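Local coordinates for protein rRNA N-glycosidase (Bougainvillea spectabilis, PDB 3CTK) that is a plant ribosome-inactivating protein, a single chain with a mixed beta-sheet, a mainly helical part and a disulfide joining an early loop to its C-terminal part, at residues A[31-36]-A[205-209]; A[37-41]-A[66-70]; A[169-175]-A[188-194]. The contacts are given in a common frame with arbitrary orientation. Numbering follows the deposited sequence.

The three contacts tie loops and helices of one ribosome-inactivating chain together. Interactions 1 and 2 share a continuous loop: 31-36 turns against the end of helix 198-208, whereas the loop residues 37-41 pack against the connection 66-70 between strands 59-65 and 70-78, with contact centres about 16 Å apart. Leu-244 of the C-terminal tail makes backbone hydrogen bonds to both Pro-35 and Thr-37. Interaction 3 pairs helices 170-180 and 189-196; its centre is about 20 Å from that of interaction 1 and about 21 Å from that of interaction 2, with nearest atoms about 6 and 8 Å apart. Helix 198-208 follows helix 189-196 and links interactions 1 and 3: its Ile-201 touches Phe-169 and Leu-194, while its end meets 31-36.

Interaction 1: residues A[31-36]-A[205-209]; sequences VCQLPV and IHKSS
A type I' beta turn, Val-31 to Leu-34, packs against the C-terminal end of helix 198-208 in this ribosome-inactivating protein. Cys-32 (phi/psi 50/42) and Gln-33 (61/27) both take left-handed backbone angles, and the turn closes with Leu-34 N to Val-31 O at 2.9 Å and Val-31 N to Leu-34 O at 3.1 Å. Ser-209 (-73/150) has left helical angles. In register, CA of Val-31 lies 6.6 Å from CA of His-206, and CA of Cys-32 6.5 Å from CA of Ser-209.

No hydrogen bond joins the segments; the 309 Å² interface is van der Waals packing, mostly apolar. Ile-205 (m, t) meets Cys-32 SG through CG2 at 3.9 Å and Leu-34 CD1 through CD1 at 4.3 Å. Val-31 CG2 touches Ser-209 CB at 3.5 Å. Cys-32 (m) forms the disulfide to Cys-212, just beyond the helix.

The CA-to-CB bond of His-206 points away from 31-36, yet its ring (chi1 -87°, chi2 111°) reaches back and receives two methyls. Val-36 (t) CG1 sits near its plane, 3.9 Å from His-206 NE2, whereas Val-31 (p) CG1 makes a CH-pi contact over one face, 4.1 Å from the centroid and 27° off the normal.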
loop_
_atom_site.group_PDB
_atom_site.type_symbol
_atom_site.label_atom_id
_atom_site.label_comp_id
_atom_site.label_asym_id
_atom_site.label_seq_id
_atom_site.Cartn_x
_atom_site.Cartn_y
_atom_site.Cartn_z
ATOM N N VAL A 31 6.570 -4.820 18.820
ATOM C CA VAL A 31 5.608 -4.845 19.915
ATOM C C VAL A 31 4.791 -6.119 19.731
ATOM O O VAL A 31 4.338 -6.423 18.625
ATOM C CB VAL A 31 4.684 -3.596 19.907
ATOM C CG1 VAL A 31 3.766 -3.613 18.699
ATOM C CG2 VAL A 31 3.872 -3.551 21.189
ATOM N N CYS A 32 4.631 -6.871 20.816
ATOM C CA CYS A 32 3.906 -8.137 20.783
ATOM C C CYS A 32 4.414 -9.026 19.639
ATOM O O CYS A 32 3.631 -9.664 18.926
ATOM C CB CYS A 32 2.395 -7.896 20.651
ATOM S SG CYS A 32 1.641 -6.926 22.008
ATOM N N GLN A 33 5.737 -9.051 19.475
ATOM C CA GLN A 33 6.393 -9.863 18.449
ATOM C C GLN A 33 6.009 -9.519 17.012
ATOM O O GLN A 33 6.070 -10.379 16.129
ATOM C CB GLN A 33 6.114 -11.346 18.707
ATOM C CG GLN A 33 6.689 -11.858 20.012
ATOM C CD GLN A 33 6.311 -13.300 20.284
ATOM O OE1 GLN A 33 5.144 -13.619 20.523
ATOM N NE2 GLN A 33 7.297 -14.182 20.243
ATOM N N LEU A 34 5.620 -8.268 16.787
ATOM C CA LEU A 34 5.233 -7.796 15.458
ATOM C C LEU A 34 6.076 -6.582 15.063
ATOM O O LEU A 34 6.470 -5.784 15.916
ATOM C CB LEU A 34 3.752 -7.400 15.448
ATOM C CG LEU A 34 2.716 -8.510 15.624
ATOM C CD1 LEU A 34 1.344 -7.890 15.864
ATOM C CD2 LEU A 34 2.694 -9.392 14.386
ATOM N N PRO A 35 6.372 -6.435 13.761
ATOM C CA PRO A 35 7.165 -5.314 13.246
ATOM C C PRO A 35 6.377 -4.012 13.424
ATOM O O PRO A 35 5.145 -4.033 13.473
ATOM C CB PRO A 35 7.355 -5.672 11.769
ATOM C CG PRO A 35 7.159 -7.169 11.738
ATOM C CD PRO A 35 6.011 -7.356 12.675
ATOM N N VAL A 36 7.088 -2.890 13.525
ATOM C CA VAL A 36 6.458 -1.583 13.705
ATOM C C VAL A 36 7.219 -0.535 12.889
ATOM O O VAL A 36 8.444 -0.607 12.772
ATOM C CB VAL A 36 6.481 -1.162 15.204
ATOM C CG1 VAL A 36 5.798 0.193 15.384
ATOM C CG2 VAL A 36 5.806 -2.226 16.059
ATOM N N ILE A 205 -3.090 -2.615 19.709
ATOM C CA ILE A 205 -2.076 -3.610 20.027
ATOM C C ILE A 205 -0.987 -2.978 20.887
ATOM O O ILE A 205 -0.500 -3.596 21.829
ATOM C CB ILE A 205 -1.490 -4.230 18.736
ATOM C CG1 ILE A 205 -2.602 -5.001 18.012
ATOM C CG2 ILE A 205 -0.324 -5.174 19.079
ATOM C CD1 ILE A 205 -2.205 -5.598 16.668
ATOM N N HIS A 206 -0.617 -1.737 20.583
ATOM C CA HIS A 206 0.398 -1.053 21.380
ATOM C C HIS A 206 -0.076 -0.877 22.819
ATOM O O HIS A 206 0.694 -1.045 23.767
ATOM C CB HIS A 206 0.715 0.322 20.798
ATOM C CG HIS A 206 1.775 0.300 19.743
ATOM N ND1 HIS A 206 1.514 0.559 18.415
ATOM C CD2 HIS A 206 3.105 0.068 19.827
ATOM C CE1 HIS A 206 2.640 0.491 17.727
ATOM N NE2 HIS A 206 3.620 0.196 18.560
ATOM N N LYS A 207 -1.345 -0.530 22.979
ATOM C CA LYS A 207 -1.907 -0.322 24.309
ATOM C C LYS A 207 -1.933 -1.613 25.127
ATOM O O LYS A 207 -1.848 -1.578 26.354
ATOM C CB LYS A 207 -3.328 0.249 24.196
ATOM C CG LYS A 207 -3.969 0.576 25.537
ATOM C CD LYS A 207 -5.392 1.094 25.368
ATOM C CE LYS A 207 -6.041 1.349 26.719
ATOM N NZ LYS A 207 -7.473 1.737 26.587
ATOM N N SER A 208 -2.039 -2.750 24.445
ATOM C CA SER A 208 -2.086 -4.046 25.120
ATOM C C SER A 208 -0.711 -4.503 25.605
ATOM O O SER A 208 -0.615 -5.407 26.430
ATOM C CB SER A 208 -2.655 -5.121 24.189
ATOM O OG SER A 208 -1.682 -5.566 23.253
ATOM N N SER A 209 0.343 -3.885 25.083
ATOM C CA SER A 209 1.703 -4.252 25.470
ATOM C C SER A 209 1.980 -3.755 26.884
ATOM O O SER A 209 1.457 -2.717 27.299
ATOM C CB SER A 209 2.718 -3.653 24.489
ATOM O OG SER A 209 2.739 -2.239 24.562
#

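Interaction 2: residues A[37-41]-A[66-70]; sequences TLQTI and VTDVY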
loop_
_atom_site.group_PDB
_atom_site.type_symbol
_atom_site.label_atom_id
_atom_site.label_comp_id
_atom_site.label_asym_id
_atom_site.label_seq_id
_atom_site.Cartn_x
_atom_site.Cartn_y
_atom_site.Cartn_z
ATOM N N THR A 37 6.500 0.425 12.311
ATOM C CA THR A 37 7.152 1.478 11.530
ATOM C C THR A 37 7.649 2.584 12.465
ATOM O O THR A 37 7.285 2.623 13.640
ATOM C CB THR A 37 6.190 2.136 10.497
ATOM O OG1 THR A 37 5.134 2.814 11.187
ATOM C CG2 THR A 37 5.594 1.092 9.562
ATOM N N LEU A 38 8.492 3.469 11.938
ATOM C CA LEU A 38 9.013 4.602 12.706
ATOM C C LEU A 38 8.175 5.836 12.369
ATOM O O LEU A 38 7.830 6.050 11.207
ATOM C CB LEU A 38 10.469 4.889 12.330
ATOM C CG LEU A 38 11.600 4.140 13.025
ATOM C CD1 LEU A 38 12.935 4.603 12.454
ATOM C CD2 LEU A 38 11.544 4.410 14.518
ATOM N N GLN A 39 7.855 6.651 13.374
ATOM C CA GLN A 39 7.061 7.856 13.145
ATOM C C GLN A 39 7.866 8.926 12.412
ATOM O O GLN A 39 7.330 9.637 11.568
ATOM C CB GLN A 39 6.543 8.421 14.467
ATOM C CG GLN A 39 5.711 9.686 14.295
ATOM C CD GLN A 39 5.042 10.125 15.581
ATOM O OE1 GLN A 39 5.551 9.883 16.671
ATOM N NE2 GLN A 39 3.902 10.791 15.455
ATOM N N THR A 40 9.144 9.052 12.755
ATOM C CA THR A 40 10.010 10.024 12.095
ATOM C C THR A 40 11.323 9.351 11.736
ATOM O O THR A 40 11.778 8.428 12.418
ATOM C CB THR A 40 10.310 11.267 12.981
ATOM O OG1 THR A 40 11.053 10.874 14.139
ATOM C CG2 THR A 40 9.020 11.945 13.407
ATOM N N ILE A 41 11.933 9.812 10.653
ATOM C CA ILE A 41 13.187 9.235 10.207
ATOM C C ILE A 41 13.893 10.265 9.335
ATOM O O ILE A 41 13.259 11.190 8.833
ATOM C CB ILE A 41 12.918 7.932 9.411
ATOM C CG1 ILE A 41 14.213 7.139 9.233
ATOM C CG2 ILE A 41 12.273 8.267 8.064
ATOM C CD1 ILE A 41 13.997 5.758 8.639
ATOM N N VAL A 66 8.039 5.408 4.353
ATOM C CA VAL A 66 8.237 4.323 5.314
ATOM C C VAL A 66 7.624 4.547 6.685
ATOM O O VAL A 66 7.448 3.594 7.449
ATOM C CB VAL A 66 9.738 3.987 5.514
ATOM C CG1 VAL A 66 10.383 3.670 4.170
ATOM C CG2 VAL A 66 10.450 5.138 6.225
ATOM N N THR A 67 7.287 5.788 7.012
ATOM C CA THR A 67 6.708 6.053 8.327
ATOM C C THR A 67 5.258 5.586 8.431
ATOM O O THR A 67 4.816 5.162 9.502
ATOM C CB THR A 67 6.781 7.560 8.692
ATOM O OG1 THR A 67 5.936 8.317 7.817
ATOM C CG2 THR A 67 8.216 8.068 8.574
ATOM N N ASP A 68 4.524 5.630 7.321
ATOM C CA ASP A 68 3.117 5.237 7.332
ATOM C C ASP A 68 2.675 4.334 6.179
ATOM O O ASP A 68 1.487 4.032 6.046
ATOM C CB ASP A 68 2.236 6.491 7.351
ATOM C CG ASP A 68 2.607 7.485 6.256
ATOM O OD1 ASP A 68 3.213 7.061 5.249
ATOM O OD2 ASP A 68 2.283 8.686 6.397
ATOM N N VAL A 69 3.632 3.904 5.361
ATOM C CA VAL A 69 3.379 3.045 4.202
ATOM C C VAL A 69 2.440 3.701 3.173
ATOM O O VAL A 69 1.751 3.012 2.424
ATOM C CB VAL A 69 2.795 1.662 4.622
ATOM C CG1 VAL A 69 3.100 0.617 3.541
ATOM C CG2 VAL A 69 3.380 1.226 5.957
ATOM N N TYR A 70 2.425 5.032 3.129
ATOM C CA TYR A 70 1.591 5.756 2.167
ATOM C C TYR A 70 2.305 5.882 0.824
ATOM O O TYR A 70 3.482 6.234 0.779
ATOM C CB TYR A 70 1.304 7.190 2.631
ATOM C CG TYR A 70 0.308 7.375 3.752
ATOM C CD1 TYR A 70 -0.137 8.657 4.090
ATOM C CD2 TYR A 70 -0.176 6.295 4.486
ATOM C CE1 TYR A 70 -1.036 8.859 5.127
ATOM C CE2 TYR A 70 -1.081 6.488 5.534
ATOM C CZ TYR A 70 -1.503 7.774 5.846
ATOM O OH TYR A 70 -2.387 7.984 6.877
HETATM O O HOH W 1 9.457 2.614 9.257
#
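Thr-37 supplies the one direct hydrogen bond between these two irregular segments. Its p rotamer (chi1 65°) brings OG1 to 2.9 Å from Thr-67 O, as donor, while OG1 also takes part in a weak hydrogen bond with the backbone of Phe-246. The other branch, CG2, lies 4.2 Å from Val-69 CG2, so a single threonine offers a polar and an apolar contact. Val-69 (t) has left-handed backbone angles of 61/27 and further packs on Leu-25 of helix 14-25.

Thr-67 also adopts p. Its CG2 methyl lies 3.5 Å from Gln-39 O and 4.1 Å from Ile-41 CG2, whereas its OG1 is hydrogen-bonded to Asp-65. The CA atoms of Gln-39 and Thr-67 are 5.2 Å apart, and this closeness is reflected in a CA-H...O contact from Thr-67 CA to Leu-38 O at 3.1 Å, with 129° at the hydrogen.

Ile-41 (t, t) directs its CA-CB bond toward the second segment; its CG2 reaches Val-66 CG2 (Val-66 chi1 m) at 4.1 Å. Water 1 bridges the backbones, accepting from Leu-38 N at 3.0 Å and donating to Val-66 O at 2.9 Å.

Within 66-70, Asp-68 (p) accepts from Tyr-70 N at OD1, 3.0 Å and 150°, closing an Asx turn in the connection leading to strand 70-78. The contact therefore joins the loop before strand 47-53 to the connection between the inner, antiparallel strands 59-65 and 70-78 of the mixed six-stranded sheet of this ribosome-inactivating fold.

Interaction 3: residues A[169-175]-A[188-194]; sequences FKYIETE and NFKVLNL
Two helical segments, 170-175 and 189-194, cross with 140° between their N-to-C directions (signed angle -140°) and approach to 10.0 Å between axes. The CA atoms pair as Ile-172 with Val-191 at 6.0 Å and Phe-169 with Leu-194 at 7.7 Å; 433 Å² is buried.

Phe-169 (phi/psi -124/116, chi1 m) breaks the helical path between helix 149-168 and helix 170-180 and stands at the N-cap position of the latter. One face of its ring carries Leu-194 CB, 3.8 Å from the centroid and 9° off the normal, a CH-pi contact; its CZ is 3.1 Å from Leu-194 O.

Tyr-171 (t, chi2 78°) is the most heavily engaged residue. The extended Lys-190 (all t) lies over one ring face, with CD 3.7 Å from the centroid, a CH-pi contact, and NZ 4.3 Å from it, 27° off the normal, a cation-pi interaction; NZ is also salt-bridged to Asp-240. Val-191 CG2 approaches the edge, 3.8 Å from Tyr-171 CE2, and Leu-194 CD1 lies 3.9 Å from Tyr-171 CD2. Tyr-171 OH accepts from Asn-188 ND2 at 3.2 Å (157°).

Ile-172 (m, t) places CD1 4.0 Å from Val-191 CG1. Glu-175 (m, m) packs CG 3.9 Å from Val-191 CG2; its OE1, salt-bridged to Arg-179, receives water 2 at 2.9 Å, which accepts from Asn-188 N at 3.0 Å.

Asn-188 (p) is the N-cap of its helix: OD1 accepts from Val-191 N at 2.9 Å and weakly from Lys-190 N at 2.9 Å. An N-capped helix packed obliquely antiparallel on its neighbour is one element of this ribosome-inactivating fold's helical part.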
loop_
_atom_site.group_PDB
_atom_site.type_symbol
_atom_site.label_atom_id
_atom_site.label_comp_id
_atom_site.label_asym_id
_atom_site.label_seq_id
_atom_site.Cartn_x
_atom_site.Cartn_y
_atom_site.Cartn_z
ATOM N N PHE A 169 -1.081 -5.900 6.158
ATOM C CA PHE A 169 -1.916 -7.029 6.570
ATOM C C PHE A 169 -1.660 -8.366 5.884
ATOM O O PHE A 169 -1.877 -8.504 4.676
ATOM C CB PHE A 169 -3.390 -6.667 6.345
ATOM C CG PHE A 169 -3.853 -5.475 7.122
ATOM C CD1 PHE A 169 -4.216 -5.599 8.459
ATOM C CD2 PHE A 169 -3.945 -4.222 6.516
ATOM C CE1 PHE A 169 -4.666 -4.494 9.184
ATOM C CE2 PHE A 169 -4.394 -3.108 7.233
ATOM C CZ PHE A 169 -4.756 -3.245 8.569
ATOM N N LYS A 170 -1.230 -9.362 6.653
ATOM C CA LYS A 170 -1.006 -10.689 6.088
ATOM C C LYS A 170 -2.301 -11.235 5.481
ATOM O O LYS A 170 -2.263 -11.981 4.503
ATOM C CB LYS A 170 -0.506 -11.657 7.164
ATOM C CG LYS A 170 0.937 -11.430 7.578
ATOM C CD LYS A 170 1.369 -12.447 8.625
ATOM C CE LYS A 170 2.835 -12.278 8.984
ATOM N NZ LYS A 170 3.260 -13.256 10.025
ATOM N N TYR A 171 -3.444 -10.863 6.059
ATOM C CA TYR A 171 -4.733 -11.328 5.547
ATOM C C TYR A 171 -4.924 -10.884 4.099
ATOM O O TYR A 171 -5.348 -11.670 3.243
ATOM C CB TYR A 171 -5.897 -10.780 6.379
ATOM C CG TYR A 171 -7.241 -11.248 5.859
ATOM C CD1 TYR A 171 -7.708 -12.534 6.134
ATOM C CD2 TYR A 171 -8.014 -10.430 5.034
ATOM C CE1 TYR A 171 -8.907 -12.995 5.598
ATOM C CE2 TYR A 171 -9.219 -10.884 4.491
ATOM C CZ TYR A 171 -9.655 -12.166 4.777
ATOM O OH TYR A 171 -10.836 -12.622 4.236
ATOM N N ILE A 172 -4.617 -9.617 3.832
ATOM C CA ILE A 172 -4.756 -9.070 2.490
ATOM C C ILE A 172 -3.720 -9.703 1.563
ATOM O O ILE A 172 -4.018 -10.012 0.412
ATOM C CB ILE A 172 -4.615 -7.522 2.507
ATOM C CG1 ILE A 172 -5.742 -6.925 3.354
ATOM C CG2 ILE A 172 -4.678 -6.961 1.087
ATOM C CD1 ILE A 172 -5.755 -5.397 3.405
ATOM N N GLU A 173 -2.506 -9.911 2.063
ATOM C CA GLU A 173 -1.474 -10.543 1.249
ATOM C C GLU A 173 -1.972 -11.921 0.807
ATOM O O GLU A 173 -1.797 -12.321 -0.349
ATOM C CB GLU A 173 -0.178 -10.714 2.045
ATOM C CG GLU A 173 0.934 -11.376 1.240
ATOM C CD GLU A 173 2.081 -11.869 2.098
ATOM O OE1 GLU A 173 2.056 -11.659 3.334
ATOM O OE2 GLU A 173 3.014 -12.475 1.529
ATOM N N THR A 174 -2.608 -12.643 1.726
ATOM C CA THR A 174 -3.106 -13.976 1.404
ATOM C C THR A 174 -4.238 -13.944 0.384
ATOM O O THR A 174 -4.340 -14.840 -0.454
ATOM C CB THR A 174 -3.559 -14.726 2.672
ATOM O OG1 THR A 174 -2.432 -14.901 3.540
ATOM C CG2 THR A 174 -4.109 -16.097 2.316
ATOM N N GLU A 175 -5.085 -12.918 0.439
ATOM C CA GLU A 175 -6.174 -12.810 -0.531
ATOM C C GLU A 175 -5.584 -12.651 -1.928
ATOM O O GLU A 175 -6.051 -13.271 -2.886
ATOM C CB GLU A 175 -7.078 -11.609 -0.217
ATOM C CG GLU A 175 -7.994 -11.812 0.979
ATOM C CD GLU A 175 -8.957 -12.969 0.778
ATOM O OE1 GLU A 175 -9.865 -12.855 -0.076
ATOM O OE2 GLU A 175 -8.800 -13.995 1.471
ATOM N N ASN A 188 -13.091 -8.249 -0.432
ATOM C CA ASN A 188 -14.254 -8.533 0.396
ATOM C C ASN A 188 -14.395 -7.564 1.564
ATOM O O ASN A 188 -13.560 -6.680 1.757
ATOM C CB ASN A 188 -14.248 -9.996 0.896
ATOM C CG ASN A 188 -13.097 -10.313 1.846
ATOM O OD1 ASN A 188 -12.734 -9.509 2.703
ATOM N ND2 ASN A 188 -12.541 -11.515 1.714
ATOM N N PHE A 189 -15.467 -7.730 2.334
ATOM C CA PHE A 189 -15.751 -6.855 3.465
ATOM C C PHE A 189 -14.626 -6.742 4.483
ATOM O O PHE A 189 -14.412 -5.669 5.044
ATOM C CB PHE A 189 -17.030 -7.309 4.174
ATOM C CG PHE A 189 -18.225 -7.396 3.269
ATOM C CD1 PHE A 189 -18.656 -8.625 2.777
ATOM C CD2 PHE A 189 -18.916 -6.247 2.900
ATOM C CE1 PHE A 189 -19.759 -8.707 1.928
ATOM C CE2 PHE A 189 -20.022 -6.319 2.050
ATOM C CZ PHE A 189 -20.442 -7.551 1.565
ATOM N N LYS A 190 -13.917 -7.841 4.732
ATOM C CA LYS A 190 -12.824 -7.822 5.699
ATOM C C LYS A 190 -11.618 -7.056 5.171
ATOM O O LYS A 190 -10.999 -6.279 5.902
ATOM C CB LYS A 190 -12.406 -9.248 6.087
ATOM C CG LYS A 190 -11.239 -9.284 7.075
ATOM C CD LYS A 190 -11.047 -10.656 7.720
ATOM C CE LYS A 190 -9.830 -10.643 8.649
ATOM N NZ LYS A 190 -9.680 -11.904 9.431
ATOM N N VAL A 191 -11.279 -7.281 3.906
ATOM C CA VAL A 191 -10.153 -6.575 3.303
ATOM C C VAL A 191 -10.374 -5.070 3.460
ATOM O O VAL A 191 -9.507 -4.350 3.953
ATOM C CB VAL A 191 -10.015 -6.918 1.808
ATOM C CG1 VAL A 191 -8.950 -6.036 1.166
ATOM C CG2 VAL A 191 -9.647 -8.388 1.645
ATOM N N LEU A 192 -11.552 -4.609 3.058
ATOM C CA LEU A 192 -11.897 -3.195 3.153
ATOM C C LEU A 192 -11.896 -2.678 4.591
ATOM O O LEU A 192 -11.435 -1.568 4.856
ATOM C CB LEU A 192 -13.264 -2.947 2.500
ATOM C CG LEU A 192 -13.263 -2.633 0.997
ATOM C CD1 LEU A 192 -12.195 -3.429 0.284
ATOM C CD2 LEU A 192 -14.638 -2.917 0.414
ATOM N N ASN A 193 -12.395 -3.487 5.520
ATOM C CA ASN A 193 -12.449 -3.080 6.922
ATOM C C ASN A 193 -11.049 -2.892 7.506
ATOM O O ASN A 193 -10.788 -1.916 8.213
ATOM C CB ASN A 193 -13.219 -4.116 7.745
ATOM C CG ASN A 193 -13.428 -3.676 9.178
ATOM O OD1 ASN A 193 -14.103 -2.679 9.440
ATOM N ND2 ASN A 193 -12.849 -4.414 10.114
ATOM N N LEU A 194 -10.149 -3.827 7.216
ATOM C CA LEU A 194 -8.779 -3.732 7.715
ATOM C C LEU A 194 -8.107 -2.485 7.147
ATOM O O LEU A 194 -7.412 -1.763 7.865
ATOM C CB LEU A 194 -7.985 -4.993 7.339
ATOM C CG LEU A 194 -8.399 -6.283 8.069
ATOM C CD1 LEU A 194 -7.661 -7.472 7.491
ATOM C CD2 LEU A 194 -8.100 -6.154 9.555
HETATM O O HOH W 2 -11.162 -10.467 -1.074
#